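Local coordinates for uncharacterized protein (Sulfolobus solfataricus, PDB 4WYH) that serves as a noncatalytic subunit (PriX) of an archaeal eukaryotic-type primase and is needed for efficient primer synthesis, at residues S33-V38 with L52-R57; Y58-K63 with S93-V98; E69-L74 with V86-L91. One frame throughout, in Å; residues are numbered along the deposited sequence.

Contact 1: S33-V38 with L52-R57; sequences SWIEKV and LYVASR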
ATOM      1  N   SER A  33       7.073 -10.171   0.361  1.00 25.49           N
ATOM      2  CA  SER A  33       8.053  -9.555  -0.493  1.00 17.19           C
ATOM      3  C   SER A  33       7.378  -8.738  -1.534  1.00 13.74           C
ATOM      4  O   SER A  33       7.881  -7.681  -1.863  1.00 13.84           O
ATOM      5  CB  SER A  33       8.958 -10.600  -1.170  1.00 24.31           C
ATOM      6  OG  SER A  33       9.960 -10.955  -0.220  1.00 33.00           O
ATOM      7  N   TRP A  34       6.280  -9.258  -2.092  1.00 12.33           N
ATOM      8  CA  TRP A  34       5.570  -8.591  -3.208  1.00 18.38           C
ATOM      9  C   TRP A  34       5.108  -7.165  -2.850  1.00  9.86           C
ATOM     10  O   TRP A  34       5.103  -6.297  -3.695  1.00  8.61           O
ATOM     11  CB  TRP A  34       4.400  -9.460  -3.715  1.00 10.60           C
ATOM     12  CG  TRP A  34       3.239  -9.586  -2.781  1.00 11.15           C
ATOM     13  CD1 TRP A  34       3.078 -10.522  -1.800  1.00 12.54           C
ATOM     14  CD2 TRP A  34       2.074  -8.732  -2.701  1.00 12.11           C
ATOM     15  NE1 TRP A  34       1.881 -10.332  -1.148  1.00 10.81           N
ATOM     16  CE2 TRP A  34       1.249  -9.243  -1.690  1.00 11.36           C
ATOM     17  CE3 TRP A  34       1.655  -7.588  -3.386  1.00 11.39           C
ATOM     18  CZ2 TRP A  34       0.044  -8.626  -1.314  1.00 11.07           C
ATOM     19  CZ3 TRP A  34       0.445  -6.998  -3.021  1.00  9.50           C
ATOM     20  CH2 TRP A  34      -0.343  -7.546  -2.000  1.00  8.32           C
ATOM     21  N   ILE A  35       4.758  -6.945  -1.597  1.00  9.97           N
ATOM     22  CA  ILE A  35       4.391  -5.616  -1.124  1.00 10.49           C
ATOM     23  C   ILE A  35       5.550  -4.666  -1.258  1.00  7.08           C
ATOM     24  O   ILE A  35       5.384  -3.558  -1.772  1.00 11.15           O
ATOM     25  CB  ILE A  35       3.884  -5.673   0.321  1.00  9.30           C
ATOM     26  CG1 ILE A  35       2.687  -6.646   0.374  1.00 12.25           C
ATOM     27  CG2 ILE A  35       3.506  -4.286   0.823  1.00  5.19           C
ATOM     28  CD1 ILE A  35       1.862  -6.614   1.625  1.00 10.05           C
ATOM     29  N   GLU A  36       6.737  -5.083  -0.840  1.00  7.49           N
ATOM     30  CA  GLU A  36       7.920  -4.237  -0.950  1.00 10.73           C
ATOM     31  C   GLU A  36       8.190  -3.855  -2.398  1.00  9.25           C
ATOM     32  O   GLU A  36       8.488  -2.708  -2.714  1.00  8.72           O
ATOM     33  CB  GLU A  36       9.150  -4.926  -0.353  1.00 12.57           C
ATOM     34  CG  GLU A  36       9.055  -5.185   1.161  1.00 14.71           C
ATOM     35  CD  GLU A  36       9.235  -3.955   2.032  1.00 19.48           C
ATOM     36  OE1 GLU A  36       9.352  -2.851   1.438  1.00 23.77           O
ATOM     37  OE2 GLU A  36       9.236  -4.064   3.313  1.00 28.08           O
ATOM     38  N   LYS A  37       8.043  -4.818  -3.286  1.00 10.59           N
ATOM     39  CA  LYS A  37       8.222  -4.568  -4.699  1.00  8.07           C
ATOM     40  C   LYS A  37       7.262  -3.533  -5.266  1.00  9.42           C
ATOM     41  O   LYS A  37       7.645  -2.692  -6.032  1.00 10.87           O
ATOM     42  CB  LYS A  37       8.065  -5.876  -5.478  1.00 14.66           C
ATOM     43  CG  LYS A  37       8.931  -5.894  -6.718  1.00 25.04           C
ATOM     44  CD  LYS A  37      10.352  -5.428  -6.370  1.00 34.98           C
ATOM     45  CE  LYS A  37      11.382  -5.540  -7.489  1.00 26.77           C
ATOM     46  NZ  LYS A  37      12.633  -4.904  -6.935  1.00 34.70           N
ATOM     47  N   VAL A  38       5.987  -3.665  -4.945  1.00 10.46           N
ATOM     48  CA  VAL A  38       4.978  -2.725  -5.367  1.00  8.79           C
ATOM     49  C   VAL A  38       5.323  -1.345  -4.790  1.00  8.30           C
ATOM     50  O   VAL A  38       5.261  -0.333  -5.521  1.00  5.59           O
ATOM     51  CB  VAL A  38       3.546  -3.150  -4.952  1.00  6.44           C
ATOM     52  CG1 VAL A  38       2.532  -2.099  -5.354  1.00  5.70           C
ATOM     53  CG2 VAL A  38       3.156  -4.456  -5.660  1.00  8.21           C
ATOM     54  N   LEU A  52      -4.573   1.988   1.677  1.00  4.01           N
ATOM     55  CA  LEU A  52      -5.517   1.724   2.754  1.00  6.89           C
ATOM     56  C   LEU A  52      -5.588   0.237   3.129  1.00  6.00           C
ATOM     57  O   LEU A  52      -5.597  -0.101   4.298  1.00  6.26           O
ATOM     58  CB  LEU A  52      -6.901   2.212   2.369  1.00  5.08           C
ATOM     59  CG  LEU A  52      -8.048   2.024   3.350  1.00  8.25           C
ATOM     60  CD1 LEU A  52      -7.682   2.661   4.686  1.00  4.69           C
ATOM     61  CD2 LEU A  52      -9.326   2.587   2.777  1.00  6.05           C
ATOM     62  N   TYR A  53      -5.611  -0.648   2.127  1.00  5.03           N
ATOM     63  CA  TYR A  53      -5.968  -2.058   2.364  1.00  5.68           C
ATOM     64  C   TYR A  53      -4.792  -2.954   2.520  1.00  7.61           C
ATOM     65  O   TYR A  53      -4.925  -4.050   3.108  1.00  6.52           O
ATOM     66  CB  TYR A  53      -7.016  -2.601   1.291  1.00  6.84           C
ATOM     67  CG  TYR A  53      -8.350  -1.877   1.315  1.00  5.73           C
ATOM     68  CD1 TYR A  53      -9.216  -2.054   2.348  1.00  7.57           C
ATOM     69  CD2 TYR A  53      -8.732  -0.991   0.296  1.00  8.02           C
ATOM     70  CE1 TYR A  53     -10.409  -1.358   2.394  1.00  8.88           C
ATOM     71  CE2 TYR A  53      -9.899  -0.270   0.342  1.00  9.47           C
ATOM     72  CZ  TYR A  53     -10.731  -0.439   1.408  1.00 10.30           C
ATOM     73  OH  TYR A  53     -11.928   0.203   1.477  1.00  8.13           O
ATOM     74  N   VAL A  54      -3.628  -2.524   2.021  1.00  6.83           N
ATOM     75  CA  VAL A  54      -2.490  -3.373   1.968  1.00  7.76           C
ATOM     76  C   VAL A  54      -1.239  -2.735   2.593  1.00  8.66           C
ATOM     77  O   VAL A  54      -0.753  -3.211   3.616  1.00  6.57           O
ATOM     78  CB  VAL A  54      -2.225  -3.850   0.511  1.00  8.26           C
ATOM     79  CG1 VAL A  54      -1.052  -4.785   0.481  1.00  5.70           C
ATOM     80  CG2 VAL A  54      -3.492  -4.441  -0.102  1.00  6.07           C
ATOM     81  N   ALA A  55      -0.703  -1.692   1.987  1.00  5.53           N
ATOM     82  CA  ALA A  55       0.629  -1.261   2.337  1.00  6.26           C
ATOM     83  C   ALA A  55       0.720  -0.702   3.744  1.00  6.45           C
ATOM     84  O   ALA A  55       1.637  -1.042   4.483  1.00  6.04           O
ATOM     85  CB  ALA A  55       1.120  -0.258   1.331  1.00  3.62           C
ATOM     86  N   SER A  56      -0.217   0.134   4.138  1.00  5.65           N
ATOM     87  CA  SER A  56      -0.171   0.714   5.483  1.00  6.82           C
ATOM     88  C   SER A  56      -0.194  -0.401   6.562  1.00  6.30           C
ATOM     89  O   SER A  56       0.600  -0.360   7.472  1.00  3.78           O
ATOM     90  CB  SER A  56      -1.346   1.692   5.752  1.00  4.46           C
ATOM     91  OG  SER A  56      -2.587   1.032   5.681  1.00  3.83           O
ATOM     92  N   ARG A  57      -1.087  -1.376   6.390  1.00  4.90           N
ATOM     93  CA  ARG A  57      -1.227  -2.495   7.316  1.00  7.24           C
ATOM     94  C   ARG A  57       0.015  -3.376   7.346  1.00  5.91           C
ATOM     95  O   ARG A  57       0.434  -3.796   8.385  1.00  5.28           O
ATOM     96  CB  ARG A  57      -2.395  -3.325   6.880  1.00  6.65           C
ATOM     97  CG  ARG A  57      -3.697  -2.535   6.697  1.00  6.18           C
ATOM     98  CD  ARG A  57      -4.823  -3.479   6.407  1.00  5.02           C
ATOM     99  NE  ARG A  57      -6.062  -2.801   6.222  1.00  5.18           N
ATOM    100  CZ  ARG A  57      -7.223  -3.409   6.115  1.00  9.34           C
ATOM    101  NH1 ARG A  57      -7.290  -4.745   6.172  1.00  6.53           N
ATOM    102  NH2 ARG A  57      -8.320  -2.687   5.906  1.00  7.59           N
TER

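Contact 2: Y58-K63 with S93-V98; sequences YLVNVK and SVINGV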
ATOM      1  N   TYR A  58       0.610  -3.648   6.191  1.00  5.76           N
ATOM      2  CA  TYR A  58       1.865  -4.372   6.169  1.00  6.25           C
ATOM      3  C   TYR A  58       2.973  -3.669   6.950  1.00 10.39           C
ATOM      4  O   TYR A  58       3.645  -4.237   7.819  1.00  8.65           O
ATOM      5  CB  TYR A  58       2.277  -4.563   4.736  1.00  8.55           C
ATOM      6  CG  TYR A  58       3.693  -5.059   4.542  1.00  7.46           C
ATOM      7  CD1 TYR A  58       4.054  -6.312   4.952  1.00 13.05           C
ATOM      8  CD2 TYR A  58       4.698  -4.209   3.981  1.00  9.30           C
ATOM      9  CE1 TYR A  58       5.382  -6.765   4.799  1.00 16.53           C
ATOM     10  CE2 TYR A  58       6.026  -4.635   3.837  1.00  8.71           C
ATOM     11  CZ  TYR A  58       6.334  -5.914   4.204  1.00 18.08           C
ATOM     12  OH  TYR A  58       7.556  -6.431   4.058  1.00 22.23           O
ATOM     13  N   LEU A  59       3.197  -2.409   6.616  1.00  7.16           N
ATOM     14  CA  LEU A  59       4.240  -1.640   7.226  1.00  7.77           C
ATOM     15  C   LEU A  59       4.086  -1.572   8.750  1.00  9.28           C
ATOM     16  O   LEU A  59       5.009  -1.839   9.507  1.00 11.56           O
ATOM     17  CB  LEU A  59       4.258  -0.227   6.610  1.00  8.55           C
ATOM     18  CG  LEU A  59       4.717  -0.123   5.153  1.00  9.27           C
ATOM     19  CD1 LEU A  59       4.562   1.316   4.679  1.00  7.90           C
ATOM     20  CD2 LEU A  59       6.146  -0.603   5.108  1.00 10.23           C
ATOM     21  N   VAL A  60       2.907  -1.254   9.196  1.00  8.95           N
ATOM     22  CA  VAL A  60       2.655  -1.034  10.602  1.00  6.17           C
ATOM     23  C   VAL A  60       2.537  -2.344  11.414  1.00 10.35           C
ATOM     24  O   VAL A  60       3.142  -2.494  12.513  1.00  8.21           O
ATOM     25  CB  VAL A  60       1.393  -0.158  10.744  1.00  7.44           C
ATOM     26  CG1 VAL A  60       0.943  -0.057  12.189  1.00 12.42           C
ATOM     27  CG2 VAL A  60       1.668   1.230  10.132  1.00  9.12           C
ATOM     28  N   ASN A  61       1.783  -3.293  10.892  1.00  9.47           N
ATOM     29  CA  ASN A  61       1.361  -4.431  11.705  1.00  9.51           C
ATOM     30  C   ASN A  61       2.137  -5.684  11.465  1.00 11.47           C
ATOM     31  O   ASN A  61       2.200  -6.553  12.353  1.00 12.07           O
ATOM     32  CB  ASN A  61      -0.143  -4.664  11.534  1.00  7.48           C
ATOM     33  CG  ASN A  61      -0.953  -3.553  12.167  1.00  9.02           C
ATOM     34  OD1 ASN A  61      -0.518  -2.867  13.120  1.00  7.65           O
ATOM     35  ND2 ASN A  61      -2.121  -3.311  11.580  1.00  8.36           N
ATOM     36  N   VAL A  62       2.771  -5.762  10.309  1.00  9.34           N
ATOM     37  CA  VAL A  62       3.620  -6.915   9.959  1.00 12.81           C
ATOM     38  C   VAL A  62       5.113  -6.574  10.080  1.00 13.41           C
ATOM     39  O   VAL A  62       5.836  -7.251  10.758  1.00 15.25           O
ATOM     40  CB  VAL A  62       3.333  -7.445   8.561  1.00  8.43           C
ATOM     41  CG1 VAL A  62       4.120  -8.733   8.335  1.00 14.77           C
ATOM     42  CG2 VAL A  62       1.842  -7.720   8.367  1.00  8.83           C
ATOM     43  N   LYS A  63       5.558  -5.533   9.394  1.00 10.77           N
ATOM     44  CA  LYS A  63       6.939  -5.078   9.524  1.00 11.55           C
ATOM     45  C   LYS A  63       7.241  -4.340  10.806  1.00 13.36           C
ATOM     46  O   LYS A  63       8.356  -4.339  11.289  1.00 15.70           O
ATOM     47  CB  LYS A  63       7.273  -4.229   8.310  1.00 17.96           C
ATOM     48  CG  LYS A  63       8.092  -4.913   7.284  1.00 24.65           C
ATOM     49  CD  LYS A  63       7.836  -6.440   7.162  1.00 24.13           C
ATOM     50  CE  LYS A  63       8.973  -7.263   7.798  1.00 22.03           C
ATOM     51  NZ  LYS A  63       8.911  -8.647   7.348  1.00 25.47           N
ATOM     52  N   SER A  93      -3.790   9.577   9.317  1.00  9.35           N
ATOM     53  CA  SER A  93      -5.014   8.914   9.794  1.00  9.30           C
ATOM     54  C   SER A  93      -5.095   7.407   9.453  1.00  8.56           C
ATOM     55  O   SER A  93      -5.468   6.582  10.285  1.00 10.21           O
ATOM     56  CB  SER A  93      -6.235   9.623   9.273  1.00 13.29           C
ATOM     57  OG  SER A  93      -7.419   8.900   9.659  1.00 15.70           O
ATOM     58  N   VAL A  94      -4.785   7.033   8.223  1.00  6.67           N
ATOM     59  CA  VAL A  94      -4.724   5.617   7.882  1.00  5.52           C
ATOM     60  C   VAL A  94      -3.779   4.826   8.776  1.00  5.87           C
ATOM     61  O   VAL A  94      -4.123   3.745   9.255  1.00  6.92           O
ATOM     62  CB  VAL A  94      -4.276   5.450   6.426  1.00  3.95           C
ATOM     63  CG1 VAL A  94      -4.084   3.975   6.097  1.00  5.78           C
ATOM     64  CG2 VAL A  94      -5.269   6.092   5.448  1.00  5.45           C
ATOM     65  N   ILE A  95      -2.537   5.312   8.892  1.00  4.99           N
ATOM     66  CA  ILE A  95      -1.486   4.670   9.669  1.00  7.31           C
ATOM     67  C   ILE A  95      -1.967   4.506  11.111  1.00  7.30           C
ATOM     68  O   ILE A  95      -1.853   3.426  11.648  1.00  6.02           O
ATOM     69  CB  ILE A  95      -0.167   5.482   9.660  1.00  6.82           C
ATOM     70  CG1 ILE A  95       0.462   5.458   8.257  1.00  6.53           C
ATOM     71  CG2 ILE A  95       0.805   4.990  10.739  1.00 11.80           C
ATOM     72  CD1 ILE A  95       1.425   6.612   8.082  1.00  9.61           C
ATOM     73  N   ASN A  96      -2.518   5.574  11.702  1.00  5.72           N
ATOM     74  CA  ASN A  96      -3.026   5.457  13.072  1.00  8.50           C
ATOM     75  C   ASN A  96      -4.152   4.461  13.162  1.00  7.96           C
ATOM     76  O   ASN A  96      -4.151   3.649  14.075  1.00  8.81           O
ATOM     77  CB  ASN A  96      -3.539   6.807  13.550  1.00 17.31           C
ATOM     78  CG  ASN A  96      -3.944   6.769  15.018  1.00 24.20           C
ATOM     79  OD1 ASN A  96      -3.076   6.756  15.886  1.00 31.26           O
ATOM     80  ND2 ASN A  96      -5.235   6.772  15.296  1.00 22.77           N
ATOM     81  N   GLY A  97      -5.132   4.527  12.230  1.00  7.48           N
ATOM     82  CA  GLY A  97      -6.300   3.608  12.262  1.00  5.59           C
ATOM     83  C   GLY A  97      -5.936   2.131  12.139  1.00  7.05           C
ATOM     84  O   GLY A  97      -6.494   1.271  12.841  1.00  6.93           O
ATOM     85  N   VAL A  98      -5.044   1.804  11.193  1.00 10.82           N
ATOM     86  CA  VAL A  98      -4.643   0.403  10.986  1.00  6.91           C
ATOM     87  C   VAL A  98      -3.838  -0.086  12.141  1.00  7.29           C
ATOM     88  O   VAL A  98      -3.931  -1.280  12.499  1.00  9.58           O
ATOM     89  CB  VAL A  98      -3.875   0.131   9.681  1.00  8.76           C
ATOM     90  CG1 VAL A  98      -4.685   0.533   8.492  1.00  6.09           C
ATOM     91  CG2 VAL A  98      -2.435   0.666   9.631  1.00  4.72           C
TER

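Contact 3: E69-L74 with V86-L91; sequences EALQTL and VYESWL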
ATOM      1  N   GLU A  69       8.318   6.563   9.602  1.00  7.86           N
ATOM      2  CA  GLU A  69       8.762   5.780   8.487  1.00  9.40           C
ATOM      3  C   GLU A  69       7.615   5.348   7.574  1.00  7.83           C
ATOM      4  O   GLU A  69       7.772   5.310   6.383  1.00  7.75           O
ATOM      5  CB  GLU A  69       9.595   4.587   8.957  1.00  9.70           C
ATOM      6  CG  GLU A  69      10.031   3.691   7.811  1.00  8.76           C
ATOM      7  CD  GLU A  69      10.914   2.521   8.216  1.00 10.92           C
ATOM      8  OE1 GLU A  69      11.311   2.379   9.398  1.00 12.46           O
ATOM      9  OE2 GLU A  69      11.222   1.725   7.314  1.00 11.32           O
ATOM     10  N   ALA A  70       6.481   4.970   8.150  1.00  7.66           N
ATOM     11  CA  ALA A  70       5.343   4.521   7.353  1.00  9.73           C
ATOM     12  C   ALA A  70       4.913   5.660   6.490  1.00  7.13           C
ATOM     13  O   ALA A  70       4.673   5.493   5.321  1.00  9.80           O
ATOM     14  CB  ALA A  70       4.213   4.053   8.272  1.00  6.24           C
ATOM     15  N   LEU A  71       4.810   6.837   7.071  1.00  7.69           N
ATOM     16  CA  LEU A  71       4.363   7.987   6.348  1.00  8.63           C
ATOM     17  C   LEU A  71       5.244   8.287   5.150  1.00 10.12           C
ATOM     18  O   LEU A  71       4.755   8.541   4.069  1.00  9.80           O
ATOM     19  CB  LEU A  71       4.218   9.196   7.286  1.00  9.12           C
ATOM     20  CG  LEU A  71       3.895  10.513   6.571  1.00 10.52           C
ATOM     21  CD1 LEU A  71       2.541  10.497   5.913  1.00 15.06           C
ATOM     22  CD2 LEU A  71       4.025  11.715   7.502  1.00 14.71           C
ATOM     23  N   GLN A  72       6.550   8.239   5.332  1.00  9.10           N
ATOM     24  CA  GLN A  72       7.451   8.593   4.249  1.00  8.44           C
ATOM     25  C   GLN A  72       7.385   7.535   3.199  1.00  8.21           C
ATOM     26  O   GLN A  72       7.307   7.833   2.048  1.00 11.02           O
ATOM     27  CB  GLN A  72       8.888   8.754   4.789  1.00 10.21           C
ATOM     28  CG  GLN A  72       9.874   9.085   3.694  1.00 14.29           C
ATOM     29  CD  GLN A  72       9.511  10.329   2.901  1.00 18.59           C
ATOM     30  OE1 GLN A  72       9.036  11.323   3.467  1.00 17.82           O
ATOM     31  NE2 GLN A  72       9.743  10.296   1.584  1.00 18.23           N
ATOM     32  N   THR A  73       7.377   6.272   3.592  1.00  6.65           N
ATOM     33  CA  THR A  73       7.297   5.162   2.657  1.00  8.12           C
ATOM     34  C   THR A  73       6.034   5.192   1.766  1.00  9.05           C
ATOM     35  O   THR A  73       6.099   4.975   0.534  1.00  6.90           O
ATOM     36  CB  THR A  73       7.307   3.854   3.461  1.00 13.45           C
ATOM     37  OG1 THR A  73       8.533   3.807   4.214  1.00  9.31           O
ATOM     38  CG2 THR A  73       7.219   2.668   2.506  1.00  7.77           C
ATOM     39  N   LEU A  74       4.896   5.478   2.415  1.00  4.86           N
ATOM     40  CA  LEU A  74       3.613   5.554   1.728  1.00  5.05           C
ATOM     41  C   LEU A  74       3.562   6.731   0.773  1.00  8.13           C
ATOM     42  O   LEU A  74       3.034   6.622  -0.344  1.00  4.74           O
ATOM     43  CB  LEU A  74       2.478   5.615   2.768  1.00  5.77           C
ATOM     44  CG  LEU A  74       2.344   4.361   3.610  1.00  6.22           C
ATOM     45  CD1 LEU A  74       1.377   4.518   4.749  1.00  5.79           C
ATOM     46  CD2 LEU A  74       1.954   3.212   2.697  1.00  5.84           C
ATOM     47  N   VAL A  86      -2.004  13.257  -2.729  1.00 11.96           N
ATOM     48  CA  VAL A  86      -2.408  12.661  -1.471  1.00 12.75           C
ATOM     49  C   VAL A  86      -2.125  13.652  -0.289  1.00 10.99           C
ATOM     50  O   VAL A  86      -1.083  14.313  -0.263  1.00 12.02           O
ATOM     51  CB  VAL A  86      -1.739  11.262  -1.254  1.00 11.89           C
ATOM     52  CG1 VAL A  86      -0.223  11.380  -0.925  1.00  9.69           C
ATOM     53  CG2 VAL A  86      -2.460  10.561  -0.119  1.00 10.48           C
ATOM     54  N   TYR A  87      -3.070  13.737   0.662  1.00 17.32           N
ATOM     55  CA  TYR A  87      -2.947  14.496   1.931  1.00 20.16           C
ATOM     56  C   TYR A  87      -2.156  13.746   2.967  1.00 17.37           C
ATOM     57  O   TYR A  87      -2.423  12.555   3.222  1.00  9.40           O
ATOM     58  CB  TYR A  87      -4.360  14.759   2.530  1.00 19.70           C
ATOM     59  CG  TYR A  87      -5.229  15.714   1.744  1.00 30.49           C
ATOM     60  CD1 TYR A  87      -5.446  17.045   2.178  1.00 38.51           C
ATOM     61  CD2 TYR A  87      -5.858  15.309   0.555  1.00 35.13           C
ATOM     62  CE1 TYR A  87      -6.282  17.914   1.455  1.00 38.92           C
ATOM     63  CE2 TYR A  87      -6.674  16.185  -0.174  1.00 34.44           C
ATOM     64  CZ  TYR A  87      -6.910  17.469   0.285  1.00 30.98           C
ATOM     65  OH  TYR A  87      -7.738  18.302  -0.461  1.00 33.92           O
ATOM     66  N   GLU A  88      -1.221  14.441   3.599  1.00 14.46           N
ATOM     67  CA  GLU A  88      -0.539  13.894   4.749  1.00 16.41           C
ATOM     68  C   GLU A  88      -1.535  13.550   5.856  1.00 15.49           C
ATOM     69  O   GLU A  88      -1.348  12.600   6.543  1.00 13.86           O
ATOM     70  CB  GLU A  88       0.516  14.810   5.316  1.00 17.52           C
ATOM     71  CG  GLU A  88       1.831  14.663   4.571  1.00 24.87           C
ATOM     72  CD  GLU A  88       3.000  15.341   5.272  1.00 25.16           C
ATOM     73  OE1 GLU A  88       2.857  15.821   6.412  1.00 27.28           O
ATOM     74  OE2 GLU A  88       4.063  15.379   4.659  1.00 20.82           O
ATOM     75  N   SER A  89      -2.543  14.368   6.031  1.00 12.55           N
ATOM     76  CA  SER A  89      -3.513  14.138   7.092  1.00 18.25           C
ATOM     77  C   SER A  89      -4.250  12.789   6.820  1.00 12.43           C
ATOM     78  O   SER A  89      -4.487  11.995   7.758  1.00 11.33           O
ATOM     79  CB  SER A  89      -4.463  15.336   7.194  1.00 17.21           C
ATOM     80  OG  SER A  89      -5.448  15.230   6.185  1.00 17.19           O
ATOM     81  N   TRP A  90      -4.548  12.493   5.547  1.00  8.61           N
ATOM     82  CA  TRP A  90      -5.130  11.194   5.199  1.00  8.67           C
ATOM     83  C   TRP A  90      -4.145  10.053   5.582  1.00  9.00           C
ATOM     84  O   TRP A  90      -4.513   9.111   6.243  1.00 10.01           O
ATOM     85  CB  TRP A  90      -5.480  11.135   3.718  1.00  8.81           C
ATOM     86  CG  TRP A  90      -6.198   9.950   3.310  1.00 11.57           C
ATOM     87  CD1 TRP A  90      -7.567   9.742   3.415  1.00  9.74           C
ATOM     88  CD2 TRP A  90      -5.676   8.804   2.644  1.00  6.64           C
ATOM     89  NE1 TRP A  90      -7.901   8.531   2.882  1.00 12.97           N
ATOM     90  CE2 TRP A  90      -6.761   7.928   2.399  1.00 10.89           C
ATOM     91  CE3 TRP A  90      -4.416   8.429   2.202  1.00  9.07           C
ATOM     92  CZ2 TRP A  90      -6.603   6.715   1.751  1.00  9.59           C
ATOM     93  CZ3 TRP A  90      -4.278   7.190   1.566  1.00 10.24           C
ATOM     94  CH2 TRP A  90      -5.362   6.378   1.330  1.00  8.04           C
ATOM     95  N   LEU A  91      -2.901  10.183   5.174  1.00  6.63           N
ATOM     96  CA  LEU A  91      -1.884   9.134   5.416  1.00  7.22           C
ATOM     97  C   LEU A  91      -1.659   8.873   6.892  1.00  9.90           C
ATOM     98  O   LEU A  91      -1.612   7.741   7.302  1.00  7.83           O
ATOM     99  CB  LEU A  91      -0.589   9.466   4.721  1.00  5.51           C
ATOM    100  CG  LEU A  91      -0.640   9.407   3.191  1.00  7.08           C
ATOM    101  CD1 LEU A  91       0.613  10.010   2.536  1.00  7.79           C
ATOM    102  CD2 LEU A  91      -0.842   7.968   2.709  1.00  4.60           C
TER

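Contact 1: S33-V38 with L52-R57
Trp34 brings the end of its indole up to Val54, their side chains crossing at about a right angle, while one face of the same ring is taken by its chain neighbour Ile35. Ile35 CG1 sits 3.5 Å above the plane of the Trp34 ring, over its centre. At the far end of the six-membered ring, Trp34 CH2 meets Val54 CG1 at 3.8 Å. The first torsion of Trp34 puts CG between the backbone N and the carbonyl carbon (chi1 70°). From there the indole swings round to lie against Ile35 and to carry its six-membered ring toward Val54.

Val54 CG1 is the shared point of the contact. Its second partner is Ile35 CD1, at 3.6 Å. CG1 of Val54 stands opposite the backbone N across the CA–CB bond (chi1 -178°), and this is the methyl that touches both the indole and the isoleucine. The other branch of Ile35, CG2, faces the backbone of Ala55 and comes to 4.4 Å from Ala55 CA. Ile35 and Ala55 also mark the nearest backbone approach, with their CA atoms 6.7 Å apart.

The two helices, 33-41 and 47-63, run almost perpendicular here. The axes of the short segments lie 10.5 Å apart at a signed angle of -98°. Helix 116-128 joins the same cluster, with Ile122 and Leu126 against Trp34 and Met118 against Val54. Phe50, from an earlier turn of helix 47-63, also touches Trp34 and Ala55.

No hydrogen bond or salt bridge links the two segments. The contact is apolar and largely buried near the centre of the chain, so its hold comes from hydrophobic packing and the fit of branched side chains against an indole.

Contact 2: Y58-K63 with S93-V98
Ile95 is the first residue of 93-98 to meet 58-63. Its branch methyl CG2 touches Val60 CG2 at 3.9 Å, and the two side chains cross at about a right angle. One turn on, Val98 makes two different contacts. Its methyl CG2 packs on Val60 CB at 4.1 Å. With CG1 of Val98 beside the backbone N (chi1 -58°), CG2 falls between that N and the carbonyl carbon. Val60 thus bridges Ile95 and Val98.

The carbonyl of Val98 takes the polar contact. Asn61 ND2 donates to Val98 O at 2.9 Å, and the N-H points almost straight at the oxygen (173°). The acceptor lies in the amide plane of Asn61, yet the donor stands well above the carbonyl plane of Val98. Asn61 ND2 also bonds to Leu103 O, so one amide nitrogen serves two backbone carbonyls. With an alanine here the amide is gone, and Val98 O and Leu103 O would probably lose their shared donor.

Helices 47-63 and 88-101 run roughly parallel here, 28° apart in direction, with segment axes separated by 9.6 Å. Helix 67-78 packs beside both: its Leu74 touches Leu59 and Ile95, and its Ala70 also meets Ile95.

Contact 3: E69-L74 with V86-L91
Leu71 of helix 67-78 comes nearest in the backbone to Leu91 near the start of helix 88-101, the CA atoms of this pair lying 6.4 Å apart. Tyr87 holds the N-cap position of the second helix, and Val86 before it is still in the loop.

The side chains of Leu71 and Leu91 cross at about a right angle. Leu71 CD1 presses on Leu91 CB at 3.5 Å and lies 3.9 Å from Leu91 CD1. The CA–CB bond of Leu71 does not aim at the other segment. Its CG is turned opposite the backbone N (chi1 173°), and this carries the methyls across to the partner helix. One turn later, Leu74 CB meets the other methyl of Leu91, CD2, at 4.1 Å. Leu91 is therefore packed by two leucines from successive turns of helix 67-78.

At the outer edge, Leu71 CD2 lies 4.4 Å from the carboxylate carbon CD of Glu88. The charged end of Glu88 has its salt bridge with Lys75, on the same helix as Leu71 and Leu74. Ile95, one turn beyond Leu91, also packs on Leu71.

Leu74 and Leu91 are buried, while Leu71 and Glu88 remain partly exposed. Hydrophobic packing joins the segments themselves. The Glu88–Lys75 pair adds an electrostatic tie between the two helices beside it.

Overall arrangement
The three contacts join four of the six helices in this all-helical chain. Helix 47-63 serves contacts 1 and 2, and helix 88-101 serves contacts 2 and 3. Contact 1 closes first along the chain; contact 3 is then nested inside the loop closed by contact 2. The centre of contact 2 is about 10 Å from that of contact 1 and about 11 Å from that of contact 3. The centres of contacts 1 and 3 are about 14 Å apart. Tyr58 packs on Ile35, Leu74 reaches Ala55, and Leu59 meets Thr73, so the three contacts adjoin one another in the packed interior, contact 3 at its partly exposed side. All belong to the Primase X region and lie away from Asp45, a manganese-binding residue with no such ion bound here.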